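Local coordinates for protein actinorhodin polyketide putative beta-ketoacyl synthase 2 (Streptomyces coelicolor A3, PDB 1TQY) that probably serves as the chain length factor of the actinorhodin polyketide synthase, a member of the beta-ketoacyl-ACP synthase family that helps build the polyketide chain, at residues E168-L176 against R340-V350. Residues are numbered along the deposited sequence; the frame is centred on the assembly and turned at random.
Sequences EQAGGLDAL and RLYSGGGPLDV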
loop_
_atom_site.group_PDB
_atom_site.type_symbol
_atom_site.label_atom_id
_atom_site.label_comp_id
_atom_site.label_asym_id
_atom_site.label_seq_id
_atom_site.Cartn_x
_atom_site.Cartn_y
_atom_site.Cartn_z
ATOM N N GLU B 168 5.206 5.663 -4.604
ATOM C CA GLU B 168 6.477 6.378 -4.579
ATOM C C GLU B 168 6.343 7.639 -3.719
ATOM O O GLU B 168 5.737 7.571 -2.642
ATOM C CB GLU B 168 6.943 6.688 -5.995
ATOM C CG GLU B 168 8.459 6.691 -6.113
ATOM C CD GLU B 168 9.000 8.082 -6.366
ATOM O OE1 GLU B 168 10.229 8.262 -6.286
ATOM O OE2 GLU B 168 8.185 8.993 -6.648
ATOM N N GLN B 169 6.884 8.774 -4.158
ATOM C CA GLN B 169 6.813 10.016 -3.353
ATOM C C GLN B 169 5.419 10.636 -3.236
ATOM O O GLN B 169 5.204 11.578 -2.470
ATOM C CB GLN B 169 7.793 11.081 -3.891
ATOM C CG GLN B 169 7.866 12.361 -3.014
ATOM C CD GLN B 169 9.282 12.682 -2.526
ATOM O OE1 GLN B 169 10.149 11.805 -2.494
ATOM N NE2 GLN B 169 9.513 13.935 -2.126
ATOM N N ALA B 170 4.466 10.131 -3.998
ATOM C CA ALA B 170 3.121 10.687 -3.898
ATOM C C ALA B 170 2.376 10.003 -2.751
ATOM O O ALA B 170 1.426 10.551 -2.200
ATOM C CB ALA B 170 2.369 10.475 -5.204
ATOM N N GLY B 171 2.834 8.805 -2.401
ATOM C CA GLY B 171 2.188 8.025 -1.361
ATOM C C GLY B 171 1.947 8.705 -0.029
ATOM O O GLY B 171 0.864 8.572 0.539
ATOM N N GLY B 172 2.956 9.412 0.467
ATOM C CA GLY B 172 2.851 10.108 1.733
ATOM C C GLY B 172 1.662 11.037 1.822
ATOM O O GLY B 172 0.984 11.076 2.853
ATOM N N LEU B 173 1.400 11.790 0.757
ATOM C CA LEU B 173 0.265 12.710 0.743
ATOM C C LEU B 173 -1.011 11.894 0.637
ATOM O O LEU B 173 -1.988 12.177 1.318
ATOM C CB LEU B 173 0.381 13.685 -0.442
ATOM C CG LEU B 173 0.410 15.174 -0.086
ATOM C CD1 LEU B 173 1.498 15.408 0.937
ATOM C CD2 LEU B 173 0.649 16.034 -1.339
ATOM N N ASP B 174 -0.990 10.869 -0.211
ATOM C CA ASP B 174 -2.143 9.999 -0.378
ATOM C C ASP B 174 -2.530 9.354 0.951
ATOM O O ASP B 174 -3.714 9.197 1.239
ATOM C CB ASP B 174 -1.847 8.918 -1.417
ATOM C CG ASP B 174 -1.824 9.461 -2.841
ATOM O OD1 ASP B 174 -1.355 8.733 -3.750
ATOM O OD2 ASP B 174 -2.282 10.605 -3.059
ATOM N N ALA B 175 -1.530 8.984 1.752
ATOM C CA ALA B 175 -1.776 8.352 3.049
ATOM C C ALA B 175 -2.565 9.315 3.937
ATOM O O ALA B 175 -3.544 8.930 4.579
ATOM C CB ALA B 175 -0.443 7.974 3.717
ATOM N N LEU B 176 -2.113 10.565 3.965
ATOM C CA LEU B 176 -2.738 11.623 4.748
ATOM C C LEU B 176 -4.175 11.844 4.296
ATOM O O LEU B 176 -5.078 12.048 5.111
ATOM C CB LEU B 176 -1.937 12.914 4.602
ATOM C CG LEU B 176 -0.983 13.298 5.733
ATOM C CD1 LEU B 176 -0.476 12.069 6.464
ATOM C CD2 LEU B 176 0.172 14.106 5.151
ATOM N N ARG B 340 14.877 14.130 -1.260
ATOM C CA ARG B 340 13.552 13.538 -1.440
ATOM C C ARG B 340 13.446 12.308 -0.543
ATOM O O ARG B 340 14.237 11.368 -0.668
ATOM C CB ARG B 340 13.331 13.146 -2.908
ATOM C CG ARG B 340 13.270 14.336 -3.886
ATOM C CD ARG B 340 12.840 13.923 -5.303
ATOM N NE ARG B 340 11.434 13.528 -5.423
ATOM C CZ ARG B 340 10.409 14.374 -5.494
ATOM N NH1 ARG B 340 10.619 15.682 -5.452
ATOM N NH2 ARG B 340 9.175 13.911 -5.631
ATOM N N LEU B 341 12.461 12.311 0.348
ATOM C CA LEU B 341 12.290 11.217 1.290
ATOM C C LEU B 341 11.203 10.225 0.884
ATOM O O LEU B 341 10.714 9.449 1.703
ATOM C CB LEU B 341 12.006 11.779 2.689
ATOM C CG LEU B 341 12.877 12.969 3.132
ATOM C CD1 LEU B 341 12.427 13.373 4.523
ATOM C CD2 LEU B 341 14.389 12.610 3.138
ATOM N N TYR B 342 10.818 10.260 -0.387
ATOM C CA TYR B 342 9.830 9.325 -0.905
ATOM C C TYR B 342 8.521 9.351 -0.122
ATOM O O TYR B 342 7.810 10.356 -0.143
ATOM C CB TYR B 342 10.440 7.915 -0.915
ATOM C CG TYR B 342 11.697 7.819 -1.765
ATOM C CD1 TYR B 342 11.630 7.909 -3.156
ATOM C CD2 TYR B 342 12.961 7.700 -1.178
ATOM C CE1 TYR B 342 12.783 7.890 -3.943
ATOM C CE2 TYR B 342 14.123 7.681 -1.960
ATOM C CZ TYR B 342 14.023 7.779 -3.339
ATOM O OH TYR B 342 15.171 7.793 -4.109
ATOM N N SER B 343 8.198 8.265 0.576
ATOM C CA SER B 343 6.959 8.245 1.325
ATOM C C SER B 343 7.030 9.229 2.484
ATOM O O SER B 343 6.012 9.560 3.089
ATOM C CB SER B 343 6.634 6.826 1.823
ATOM O OG SER B 343 7.347 6.506 3.010
ATOM N N GLY B 344 8.232 9.719 2.781
ATOM C CA GLY B 344 8.381 10.684 3.861
ATOM C C GLY B 344 8.259 12.130 3.395
ATOM O O GLY B 344 7.955 13.024 4.180
ATOM N N GLY B 345 8.456 12.355 2.097
ATOM C CA GLY B 345 8.415 13.705 1.549
ATOM C C GLY B 345 7.127 14.496 1.668
ATOM O O GLY B 345 7.150 15.668 2.049
ATOM N N GLY B 346 6.005 13.873 1.325
ATOM C CA GLY B 346 4.730 14.564 1.408
ATOM C C GLY B 346 4.448 14.946 2.854
ATOM O O GLY B 346 4.170 16.115 3.177
ATOM N N PRO B 347 4.506 13.965 3.759
ATOM C CA PRO B 347 4.258 14.209 5.181
ATOM C C PRO B 347 5.118 15.334 5.757
ATOM O O PRO B 347 4.622 16.185 6.493
ATOM C CB PRO B 347 4.554 12.850 5.805
ATOM C CG PRO B 347 3.997 11.916 4.762
ATOM C CD PRO B 347 4.562 12.520 3.477
ATOM N N LEU B 348 6.406 15.342 5.410
ATOM C CA LEU B 348 7.315 16.367 5.915
ATOM C C LEU B 348 6.979 17.745 5.333
ATOM O O LEU B 348 7.091 18.771 6.016
ATOM C CB LEU B 348 8.774 16.001 5.611
ATOM C CG LEU B 348 9.802 16.845 6.374
ATOM C CD1 LEU B 348 9.499 16.771 7.862
ATOM C CD2 LEU B 348 11.217 16.345 6.097
ATOM N N ASP B 349 6.570 17.766 4.069
ATOM C CA ASP B 349 6.178 19.009 3.409
ATOM C C ASP B 349 4.956 19.576 4.138
ATOM O O ASP B 349 4.874 20.780 4.392
ATOM C CB ASP B 349 5.847 18.739 1.934
ATOM C CG ASP B 349 7.070 18.858 1.021
ATOM O OD1 ASP B 349 8.225 18.852 1.519
ATOM O OD2 ASP B 349 6.877 18.949 -0.213
ATOM N N VAL B 350 4.017 18.697 4.479
ATOM C CA VAL B 350 2.820 19.101 5.203
ATOM C C VAL B 350 3.192 19.722 6.551
ATOM O O VAL B 350 2.654 20.760 6.938
ATOM C CB VAL B 350 1.879 17.898 5.431
ATOM C CG1 VAL B 350 0.782 18.269 6.433
ATOM C CG2 VAL B 350 1.247 17.484 4.091
HETATM O O HOH W 1 11.250 11.016 -5.244
HETATM O O HOH W 2 9.150 11.391 -7.434
HETATM O O HOH W 3 5.177 11.312 0.178
HETATM O O HOH W 4 11.349 14.982 0.449
#
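Q169 O and Y342 O share one buried water, water 3, which gives a proton to each, 2.7 Å from Q169 O, and accepts from G346 N, tying the two helix starts together. With CG anti to the backbone N (chi1 -175°) and a bend at chi2, the glutamine lays its amide over one face of the R340 guanidinium. The two planes are 17° apart, Q169 NE2 sitting 3.5 Å above the centre of the guanidinium. Q169 OE1 takes a weak, bent hydrogen bond from Y342 N, 2.7 Å away. Water 1 lies in the guanidinium plane, within bonding distance of Q169 OE1 and E168 OE1, and can donate to either. E168 OE1 also meets the edge of the Y342 ring, 3.4 Å from Y342 CD1, while E168 OE2 takes the backbone N-H of Q169. R340 has its salt bridge with D305, and Y342 OH bonds Q207 and Y233.

Here the two halves of the thiolase fold meet: the buried helices 171-185 and 345-359 start side by side at the centre of the chain, their first turns 7.3 Å apart between axes and inclined by 65°. In the condensing ketosynthases of this family the position of Q169 is held by the active-site cysteine.

Glycines let the backbones close in. P347 CD presses on G172 CA at 3.4 Å, a tight carbon contact, and L173 CD1 rests on G346 CA. Deeper along the helices, L176 CD2 and V350 CG2 reach toward each other, tip to tip, at 3.7 Å, with L173 CD1 also against V350 CG2.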